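Local coordinates for tRNA threonylcarbamoyladenosine biosynthesis protein TsaE (Haemophilus influenzae, PDB 1HTW) that is required for forming the threonylcarbamoyl group on adenosine 37 of tRNAs that read codons beginning with adenine, and binds ATP and magnesium, at residues L25-N39 with Y103-E116. Residues are numbered along the deposited sequence; the frame is centred on the assembly and turned at random.
Sequences LLKLHTEKAIMVYLN and YFNTDSICLIEWSE. With NA (sodium ion), chain F; MG (magnesium ion), chain D.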
ATOM      1  N   LEU A  25      -2.889  -9.715   3.415  1.00 16.31           N
ATOM      2  CA  LEU A  25      -2.505  -8.870   4.551  1.00 17.51           C
ATOM      3  C   LEU A  25      -3.498  -9.000   5.707  1.00 19.01           C
ATOM      4  O   LEU A  25      -3.011  -9.017   6.866  1.00 19.66           O
ATOM      5  CB  LEU A  25      -2.395  -7.405   4.129  1.00 17.12           C
ATOM      6  CG  LEU A  25      -1.467  -7.072   2.986  1.00 18.21           C
ATOM      7  CD1 LEU A  25      -1.354  -5.527   2.889  1.00 17.40           C
ATOM      8  CD2 LEU A  25      -0.073  -7.637   3.262  1.00 19.95           C
ATOM      9  N   LEU A  26      -4.794  -9.117   5.423  1.00 18.94           N
ATOM     10  CA  LEU A  26      -5.734  -9.234   6.566  1.00 20.31           C
ATOM     11  C   LEU A  26      -5.558 -10.613   7.241  1.00 22.16           C
ATOM     12  O   LEU A  26      -5.641 -10.583   8.485  1.00 20.14           O
ATOM     13  CB  LEU A  26      -7.187  -9.236   6.054  1.00 19.46           C
ATOM     14  CG  LEU A  26      -7.680  -7.872   5.555  1.00 18.51           C
ATOM     15  CD1 LEU A  26      -9.136  -8.040   5.082  1.00 22.32           C
ATOM     16  CD2 LEU A  26      -7.591  -6.840   6.664  1.00 22.20           C
ATOM     17  N   LYS A  27      -5.388 -11.634   6.453  1.00 19.06           N
ATOM     18  CA  LYS A  27      -5.359 -13.037   6.993  1.00 17.32           C
ATOM     19  C   LYS A  27      -4.107 -13.233   7.842  1.00 24.09           C
ATOM     20  O   LYS A  27      -4.127 -14.051   8.783  1.00 23.69           O
ATOM     21  CB  LYS A  27      -5.310 -14.023   5.848  1.00 23.50           C
ATOM     22  CG  LYS A  27      -6.644 -14.292   5.148  1.00 31.00           C
ATOM     23  CD  LYS A  27      -7.693 -14.822   6.120  1.00 38.44           C
ATOM     24  CE  LYS A  27      -8.981 -15.158   5.381  1.00 40.92           C
ATOM     25  NZ  LYS A  27     -10.109 -15.419   6.331  1.00 40.84           N
ATOM     26  N   LEU A  28      -3.037 -12.494   7.538  1.00 21.92           N
ATOM     27  CA  LEU A  28      -1.832 -12.632   8.351  1.00 21.49           C
ATOM     28  C   LEU A  28      -2.030 -12.171   9.773  1.00 25.31           C
ATOM     29  O   LEU A  28      -1.331 -12.651  10.690  1.00 21.20           O
ATOM     30  CB  LEU A  28      -0.622 -11.927   7.704  1.00 21.57           C
ATOM     31  CG  LEU A  28      -0.139 -12.682   6.458  1.00 24.82           C
ATOM     32  CD1 LEU A  28       0.747 -11.778   5.594  1.00 22.43           C
ATOM     33  CD2 LEU A  28       0.670 -13.909   6.888  1.00 25.79           C
ATOM     34  N   HIS A  29      -2.980 -11.286   9.987  1.00 21.54           N
ATOM     35  CA  HIS A  29      -3.420 -10.795  11.276  1.00 24.31           C
ATOM     36  C   HIS A  29      -2.289 -10.387  12.183  1.00 29.32           C
ATOM     37  O   HIS A  29      -2.153 -10.912  13.306  1.00 26.42           O
ATOM     38  CB  HIS A  29      -4.309 -11.844  11.950  1.00 21.00           C
ATOM     39  CG  HIS A  29      -5.382 -11.263  12.807  1.00 28.83           C
ATOM     40  ND1 HIS A  29      -6.154 -12.063  13.649  1.00 35.51           N
ATOM     41  CD2 HIS A  29      -5.691  -9.980  13.124  1.00 36.35           C
ATOM     42  CE1 HIS A  29      -6.909 -11.292  14.405  1.00 32.77           C
ATOM     43  NE2 HIS A  29      -6.632 -10.038  14.122  1.00 30.60           N
ATOM     44  N   THR A  30      -1.479  -9.422  11.721  1.00 21.22           N
ATOM     45  CA  THR A  30      -0.319  -9.050  12.534  1.00 17.83           C
ATOM     46  C   THR A  30      -0.678  -8.003  13.555  1.00 21.28           C
ATOM     47  O   THR A  30      -1.510  -7.120  13.297  1.00 29.26           O
ATOM     48  CB  THR A  30       0.809  -8.495  11.605  1.00 23.13           C
ATOM     49  OG1 THR A  30       0.246  -7.315  10.952  1.00 26.91           O
ATOM     50  CG2 THR A  30       1.080  -9.524  10.512  1.00 32.06           C
ATOM     51  N   GLU A  31       0.051  -7.984  14.683  1.00 22.30           N
ATOM     52  CA  GLU A  31      -0.088  -6.906  15.634  1.00 21.25           C
ATOM     53  C   GLU A  31       0.651  -5.649  15.178  1.00 23.53           C
ATOM     54  O   GLU A  31       0.261  -4.545  15.525  1.00 25.41           O
ATOM     55  CB  GLU A  31       0.628  -7.332  16.979  1.00 23.69           C
ATOM     56  CG  GLU A  31       0.635  -6.162  17.933  1.00 29.77           C
ATOM     57  CD  GLU A  31       1.363  -6.446  19.230  1.00 65.66           C
ATOM     58  OE1 GLU A  31       2.595  -6.239  19.273  1.00 67.93           O
ATOM     59  OE2 GLU A  31       0.685  -6.868  20.190  1.00 64.77           O
ATOM     60  N   LYS A  32       1.729  -5.840  14.404  1.00 22.00           N
ATOM     61  CA  LYS A  32       2.470  -4.648  13.976  1.00 21.80           C
ATOM     62  C   LYS A  32       1.791  -4.087  12.686  1.00 21.59           C
ATOM     63  O   LYS A  32       1.132  -4.836  12.007  1.00 25.22           O
ATOM     64  CB  LYS A  32       3.931  -4.845  13.787  1.00 33.51           C
ATOM     65  CG  LYS A  32       4.346  -5.608  12.534  1.00 35.05           C
ATOM     66  CD  LYS A  32       5.833  -5.277  12.267  1.00 41.18           C
ATOM     67  CE  LYS A  32       6.187  -5.591  10.841  1.00 32.36           C
ATOM     68  NZ  LYS A  32       7.655  -5.595  10.580  1.00 30.88           N
ATOM     69  N   ALA A  33       1.960  -2.801  12.564  1.00 19.86           N
ATOM     70  CA  ALA A  33       1.312  -2.156  11.342  1.00 19.37           C
ATOM     71  C   ALA A  33       2.093  -2.662  10.119  1.00 20.55           C
ATOM     72  O   ALA A  33       3.329  -2.727  10.179  1.00 23.57           O
ATOM     73  CB  ALA A  33       1.434  -0.681  11.498  1.00 21.72           C
ATOM     74  N   ILE A  34       1.372  -2.983   9.060  1.00 19.43           N
ATOM     75  CA  ILE A  34       2.092  -3.481   7.845  1.00 17.42           C
ATOM     76  C   ILE A  34       2.400  -2.273   6.945  1.00 15.94           C
ATOM     77  O   ILE A  34       1.462  -1.545   6.628  1.00 19.41           O
ATOM     78  CB  ILE A  34       1.242  -4.510   7.155  1.00 16.11           C
ATOM     79  CG1 ILE A  34       0.844  -5.664   8.120  1.00 18.74           C
ATOM     80  CG2 ILE A  34       1.881  -5.091   5.902  1.00 16.45           C
ATOM     81  CD1 ILE A  34       0.101  -6.791   7.443  1.00 21.16           C
ATOM     82  N   MET A  35       3.653  -2.075   6.644  1.00 15.99           N
ATOM     83  CA  MET A  35       4.052  -0.910   5.813  1.00 21.19           C
ATOM     84  C   MET A  35       4.213  -1.387   4.366  1.00 20.99           C
ATOM     85  O   MET A  35       5.038  -2.221   4.035  1.00 19.11           O
ATOM     86  CB  MET A  35       5.327  -0.297   6.346  1.00 23.36           C
ATOM     87  CG  MET A  35       5.218  -0.028   7.890  1.00 31.57           C
ATOM     88  SD  MET A  35       4.031   1.502   8.165  1.00 33.54           S
ATOM     89  CE  MET A  35       4.916   2.803   7.215  1.00 30.48           C
ATOM     90  N   VAL A  36       3.408  -0.760   3.488  1.00 16.68           N
ATOM     91  CA  VAL A  36       3.477  -1.117   2.057  1.00 16.52           C
ATOM     92  C   VAL A  36       3.849   0.180   1.314  1.00 16.89           C
ATOM     93  O   VAL A  36       3.035   1.101   1.302  1.00 19.34           O
ATOM     94  CB  VAL A  36       2.133  -1.604   1.568  1.00 14.36           C
ATOM     95  CG1 VAL A  36       2.262  -2.149   0.110  1.00 16.67           C
ATOM     96  CG2 VAL A  36       1.659  -2.863   2.389  1.00 17.01           C
ATOM     97  N   TYR A  37       4.990   0.156   0.619  1.00 13.70           N
ATOM     98  CA  TYR A  37       5.362   1.333  -0.178  1.00 17.51           C
ATOM     99  C   TYR A  37       4.978   1.054  -1.627  1.00 17.87           C
ATOM    100  O   TYR A  37       5.411   0.054  -2.179  1.00 19.68           O
ATOM    101  CB  TYR A  37       6.879   1.503  -0.140  1.00 16.20           C
ATOM    102  CG  TYR A  37       7.478   2.021   1.153  1.00 20.22           C
ATOM    103  CD1 TYR A  37       6.762   2.117   2.343  1.00 23.71           C
ATOM    104  CD2 TYR A  37       8.815   2.371   1.148  1.00 21.27           C
ATOM    105  CE1 TYR A  37       7.397   2.574   3.508  1.00 22.68           C
ATOM    106  CE2 TYR A  37       9.447   2.833   2.288  1.00 23.18           C
ATOM    107  CZ  TYR A  37       8.725   2.925   3.450  1.00 22.12           C
ATOM    108  OH  TYR A  37       9.392   3.396   4.581  1.00 25.97           O
ATOM    109  N   LEU A  38       4.117   1.926  -2.199  1.00 16.97           N
ATOM    110  CA  LEU A  38       3.632   1.777  -3.550  1.00 15.86           C
ATOM    111  C   LEU A  38       4.424   2.747  -4.458  1.00 17.34           C
ATOM    112  O   LEU A  38       4.432   3.943  -4.236  1.00 17.05           O
ATOM    113  CB  LEU A  38       2.138   2.151  -3.662  1.00 12.78           C
ATOM    114  CG  LEU A  38       1.180   1.347  -2.777  1.00 20.11           C
ATOM    115  CD1 LEU A  38      -0.221   1.931  -2.840  1.00 20.01           C
ATOM    116  CD2 LEU A  38       1.244  -0.111  -3.159  1.00 21.46           C
ATOM    117  N   ASN A  39       5.193   2.139  -5.367  1.00 16.36           N
ATOM    118  CA  ASN A  39       6.132   2.891  -6.203  1.00 19.58           C
ATOM    119  C   ASN A  39       5.781   2.736  -7.692  1.00 12.96           C
ATOM    120  O   ASN A  39       5.155   1.828  -8.161  1.00 16.18           O
ATOM    121  CB  ASN A  39       7.529   2.294  -5.988  1.00 20.82           C
ATOM    122  CG  ASN A  39       8.053   2.481  -4.568  1.00 21.26           C
ATOM    123  OD1 ASN A  39       7.775   3.524  -3.927  1.00 22.34           O
ATOM    124  ND2 ASN A  39       8.753   1.462  -4.098  1.00 24.12           N
ATOM    125  N   TYR A 103      -1.065   5.640  14.058  1.00 43.47           N
ATOM    126  CA  TYR A 103      -1.229   4.795  12.882  1.00 39.33           C
ATOM    127  C   TYR A 103      -0.117   3.768  12.706  1.00 34.43           C
ATOM    128  O   TYR A 103      -0.382   2.672  12.196  1.00 39.82           O
ATOM    129  CB  TYR A 103      -1.331   5.623  11.614  1.00 35.09           C
ATOM    130  CG  TYR A 103      -2.358   6.736  11.657  1.00 35.68           C
ATOM    131  CD1 TYR A 103      -3.242   6.891  12.711  1.00 39.60           C
ATOM    132  CD2 TYR A 103      -2.397   7.656  10.621  1.00 29.59           C
ATOM    133  CE1 TYR A 103      -4.153   7.949  12.727  1.00 45.34           C
ATOM    134  CE2 TYR A 103      -3.268   8.722  10.637  1.00 32.99           C
ATOM    135  CZ  TYR A 103      -4.159   8.850  11.686  1.00 48.09           C
ATOM    136  OH  TYR A 103      -5.081   9.872  11.648  1.00 48.14           O
ATOM    137  N   PHE A 104       1.110   4.111  13.054  1.00 26.89           N
ATOM    138  CA  PHE A 104       2.225   3.194  12.889  1.00 35.05           C
ATOM    139  C   PHE A 104       2.400   2.309  14.122  1.00 37.38           C
ATOM    140  O   PHE A 104       3.144   1.331  14.040  1.00 30.85           O
ATOM    141  CB  PHE A 104       3.527   3.884  12.540  1.00 35.09           C
ATOM    142  CG  PHE A 104       3.506   4.837  11.379  1.00 37.55           C
ATOM    143  CD1 PHE A 104       2.765   4.575  10.242  1.00 30.43           C
ATOM    144  CD2 PHE A 104       4.255   6.005  11.420  1.00 49.08           C
ATOM    145  CE1 PHE A 104       2.738   5.471   9.187  1.00 30.06           C
ATOM    146  CE2 PHE A 104       4.263   6.882  10.356  1.00 44.94           C
ATOM    147  CZ  PHE A 104       3.493   6.621   9.242  1.00 34.51           C
ATOM    148  N   ASN A 105       1.661   2.597  15.197  1.00 32.36           N
ATOM    149  CA  ASN A 105       1.766   1.828  16.421  1.00 34.25           C
ATOM    150  C   ASN A 105       0.606   0.928  16.755  1.00 36.00           C
ATOM    151  O   ASN A 105       0.477   0.513  17.927  1.00 40.86           O
ATOM    152  CB  ASN A 105       1.921   2.798  17.636  1.00 36.67           C
ATOM    153  CG  ASN A 105       3.375   3.173  17.784  1.00 49.18           C
ATOM    154  OD1 ASN A 105       3.848   4.054  17.080  1.00 49.26           O
ATOM    155  ND2 ASN A 105       4.065   2.483  18.685  1.00 66.59           N
ATOM    156  N   THR A 106      -0.245   0.604  15.814  1.00 29.74           N
ATOM    157  CA  THR A 106      -1.404  -0.264  16.034  1.00 26.66           C
ATOM    158  C   THR A 106      -1.453  -1.299  14.933  1.00 24.14           C
ATOM    159  O   THR A 106      -0.508  -1.271  14.093  1.00 26.75           O
ATOM    160  CB  THR A 106      -2.665   0.591  16.154  1.00 28.70           C
ATOM    161  OG1 THR A 106      -3.780  -0.142  16.638  1.00 28.90           O
ATOM    162  CG2 THR A 106      -2.987   1.150  14.754  1.00 24.41           C
ATOM    163  N   ASP A 107      -2.347  -2.235  14.923  1.00 19.67           N
ATOM    164  CA  ASP A 107      -2.474  -3.343  14.013  1.00 19.47           C
ATOM    165  C   ASP A 107      -3.252  -2.861  12.727  1.00 15.18           C
ATOM    166  O   ASP A 107      -4.323  -3.358  12.437  1.00 21.39           O
ATOM    167  CB  ASP A 107      -3.228  -4.499  14.642  1.00 28.85           C
ATOM    168  CG  ASP A 107      -4.546  -4.127  15.283  1.00 31.65           C
ATOM    169  OD1 ASP A 107      -4.639  -2.983  15.797  1.00 35.65           O
ATOM    170  OD2 ASP A 107      -5.451  -4.975  15.319  1.00 46.70           O
ATOM    171  N   SER A 108      -2.570  -1.891  12.164  1.00 21.29           N
ATOM    172  CA  SER A 108      -3.149  -1.288  10.922  1.00 20.51           C
ATOM    173  C   SER A 108      -2.398  -1.800   9.698  1.00 24.10           C
ATOM    174  O   SER A 108      -1.477  -2.590   9.745  1.00 18.80           O
ATOM    175  CB  SER A 108      -2.933   0.216  11.049  1.00 14.71           C
ATOM    176  OG  SER A 108      -1.581   0.598  10.968  1.00 20.40           O
ATOM    177  N   ILE A 109      -2.898  -1.297   8.545  1.00 15.91           N
ATOM    178  CA  ILE A 109      -2.153  -1.562   7.266  1.00 16.02           C
ATOM    179  C   ILE A 109      -1.938  -0.124   6.704  1.00 20.17           C
ATOM    180  O   ILE A 109      -2.914   0.619   6.708  1.00 16.85           O
ATOM    181  CB  ILE A 109      -3.037  -2.341   6.298  1.00 16.90           C
ATOM    182  CG1 ILE A 109      -3.093  -3.829   6.768  1.00 19.43           C
ATOM    183  CG2 ILE A 109      -2.353  -2.339   4.912  1.00 16.39           C
ATOM    184  CD1 ILE A 109      -4.155  -4.658   6.215  1.00 22.29           C
ATOM    185  N   CYS A 110      -0.730   0.180   6.259  1.00 15.84           N
ATOM    186  CA  CYS A 110      -0.497   1.539   5.754  1.00 18.68           C
ATOM    187  C   CYS A 110      -0.036   1.348   4.263  1.00 17.09           C
ATOM    188  O   CYS A 110       0.912   0.593   4.040  1.00 19.44           O
ATOM    189  CB  CYS A 110       0.590   2.245   6.507  1.00 19.50           C
ATOM    190  SG  CYS A 110       0.096   2.663   8.255  1.00 22.93           S
ATOM    191  N   LEU A 111      -0.682   2.117   3.413  1.00 17.62           N
ATOM    192  CA  LEU A 111      -0.323   1.978   1.947  1.00 14.56           C
ATOM    193  C   LEU A 111       0.153   3.370   1.521  1.00 17.39           C
ATOM    194  O   LEU A 111      -0.628   4.323   1.684  1.00 19.18           O
ATOM    195  CB  LEU A 111      -1.620   1.624   1.219  1.00 14.73           C
ATOM    196  CG  LEU A 111      -2.415   0.410   1.777  1.00 18.52           C
ATOM    197  CD1 LEU A 111      -3.759   0.259   1.049  1.00 21.51           C
ATOM    198  CD2 LEU A 111      -1.604  -0.907   1.530  1.00 18.85           C
ATOM    199  N   ILE A 112       1.401   3.450   1.117  1.00 18.05           N
ATOM    200  CA  ILE A 112       2.081   4.716   1.016  1.00 17.22           C
ATOM    201  C   ILE A 112       2.569   5.018  -0.404  1.00 22.47           C
ATOM    202  O   ILE A 112       3.392   4.283  -0.927  1.00 19.20           O
ATOM    203  CB  ILE A 112       3.259   4.731   1.981  1.00 15.61           C
ATOM    204  CG1 ILE A 112       2.661   4.507   3.434  1.00 20.78           C
ATOM    205  CG2 ILE A 112       4.045   6.026   1.954  1.00 21.33           C
ATOM    206  CD1 ILE A 112       3.723   4.596   4.494  1.00 38.81           C
ATOM    207  N   GLU A 113       2.076   6.120  -0.940  1.00 19.76           N
ATOM    208  CA  GLU A 113       2.573   6.639  -2.235  1.00 18.70           C
ATOM    209  C   GLU A 113       3.544   7.746  -1.947  1.00 19.92           C
ATOM    210  O   GLU A 113       3.460   8.460  -0.938  1.00 20.55           O
ATOM    211  CB  GLU A 113       1.410   7.148  -3.101  1.00 14.44           C
ATOM    212  CG  GLU A 113       0.458   6.054  -3.541  1.00 19.11           C
ATOM    213  CD  GLU A 113      -0.689   6.466  -4.394  1.00 26.70           C
ATOM    214  OE1 GLU A 113      -0.446   7.167  -5.429  1.00 19.71           O
ATOM    215  OE2 GLU A 113      -1.826   6.034  -4.144  1.00 23.93           O
ATOM    216  N   TRP A 114       4.661   7.810  -2.715  1.00 18.88           N
ATOM    217  CA  TRP A 114       5.706   8.776  -2.469  1.00 21.45           C
ATOM    218  C   TRP A 114       6.368   8.640  -1.120  1.00 23.30           C
ATOM    219  O   TRP A 114       6.707   9.596  -0.410  1.00 21.13           O
ATOM    220  CB  TRP A 114       5.145  10.210  -2.628  1.00 31.92           C
ATOM    221  CG  TRP A 114       5.018  10.608  -4.061  1.00 31.46           C
ATOM    222  CD1 TRP A 114       3.896  10.566  -4.845  1.00 32.56           C
ATOM    223  CD2 TRP A 114       6.064  11.129  -4.895  1.00 38.48           C
ATOM    224  NE1 TRP A 114       4.187  11.012  -6.104  1.00 41.37           N
ATOM    225  CE2 TRP A 114       5.506  11.369  -6.156  1.00 35.15           C
ATOM    226  CE3 TRP A 114       7.420  11.393  -4.682  1.00 38.92           C
ATOM    227  CZ2 TRP A 114       6.254  11.874  -7.224  1.00 50.60           C
ATOM    228  CZ3 TRP A 114       8.161  11.910  -5.745  1.00 46.88           C
ATOM    229  CH2 TRP A 114       7.571  12.138  -6.996  1.00 52.07           C
ATOM    230  N   SER A 115       6.728   7.385  -0.761  1.00 20.49           N
ATOM    231  CA  SER A 115       7.347   7.141   0.533  1.00 21.24           C
ATOM    232  C   SER A 115       8.705   7.805   0.663  1.00 26.63           C
ATOM    233  O   SER A 115       9.141   8.015   1.811  1.00 29.29           O
ATOM    234  CB  SER A 115       7.506   5.613   0.698  1.00 20.30           C
ATOM    235  OG  SER A 115       8.146   5.082  -0.453  1.00 23.40           O
ATOM    236  N   GLU A 116       9.384   8.096  -0.453  1.00 25.38           N
ATOM    237  CA  GLU A 116      10.681   8.760  -0.359  1.00 27.20           C
ATOM    238  C   GLU A 116      10.584  10.068   0.445  1.00 32.81           C
ATOM    239  O   GLU A 116      11.555  10.498   1.082  1.00 31.96           O
ATOM    240  CB  GLU A 116      11.242   9.158  -1.727  1.00 31.83           C
ATOM    241  CG  GLU A 116      11.230   8.263  -2.876  1.00 47.41           C
ATOM    242  CD  GLU A 116       9.968   8.257  -3.709  1.00 52.73           C
ATOM    243  OE1 GLU A 116       8.947   7.717  -3.225  1.00 30.43           O
ATOM    244  OE2 GLU A 116       9.998   8.743  -4.861  1.00 48.19           O
TER
HETATM  245 NA    NA F 563       5.920   4.845  -2.009  1.00 28.13          NA
HETATM  246 MG    MG D 561      -1.856   7.993  -6.861  1.00 22.59          MG
HETATM  247  O   HOH W   1      -2.009  -5.253  10.777  1.00 21.26           O
HETATM  248  O   HOH W   2       3.107  -1.202  14.722  1.00 31.99           O
HETATM  249  O   HOH W   3       5.146   6.437  -5.032  1.00 24.25           O
HETATM  250  O   HOH W   4      -0.306   9.167  -7.725  1.00 23.47           O
HETATM  251  O   HOH W   5      -3.339   9.042  -8.087  1.00 24.39           O
HETATM  252  O   HOH W   6      -2.223   9.678  -5.378  1.00 27.95           O
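Phe104 meets Met35 at the start of the contact: their side chains cross at roughly a right angle, and SD of Met35 lies obliquely to the Phe104 ring, 4.8 Å from its centroid, in a Met-aromatic contact. Two successive turns in the Met35 chain bring its CE against Ile112 CD1, 3.5 Å away and tightly packed. A water bridges Phe104 O to the amide of Ala33. Asp107 centres an inverse gamma turn, its CA meeting Glu31 O in a CA-H...O contact. In Ser108 a chi1 of 68° turns OG to Tyr103 O, and the bond it donates there fixes it beside the methyl of Ala33. Ser108 O accepts Ile34 N, which approaches tilted from the carbonyl plane. Ile109 then extends to the C-terminal part of helix 11-28, where its CD1 lies 3.9 Å from Leu25 CB.

From here strands 34-39 and 109-113 run parallel, as neighbours in the centre of a P-loop NTPase sheet, with helix 46-56 packed on the face that carries Val36, Leu38 and Leu111. Cys110 N bonds to Ile34 O at 2.8 Å, and Cys110 O takes the amide of Val36 in return. Leu111 CD2 runs beside Val36 CB. Ile112 repeats the exchange, its N giving to Val36 O and its O receiving Leu38 N.

That last carbonyl has a second load, a sodium ion 2.8 Å from Ile112 O that is also bound by Leu38 O, Ser115 OG and OD1 of Asn39, whose ND2 bonds Asn130 on strand 127-134. On the helix 46-56 side, the extended Glu113 touches the bound ADP and places OE1 2.2 Å from the magnesium ion, which Thr47 and three waters also bind, while His83 bonds OE2. Past Trp114, whose N shares a water with Leu38 O, Ser115 CB sits over the centre of the Tyr37 ring in a CH-pi contact, 3.6 Å from its centroid.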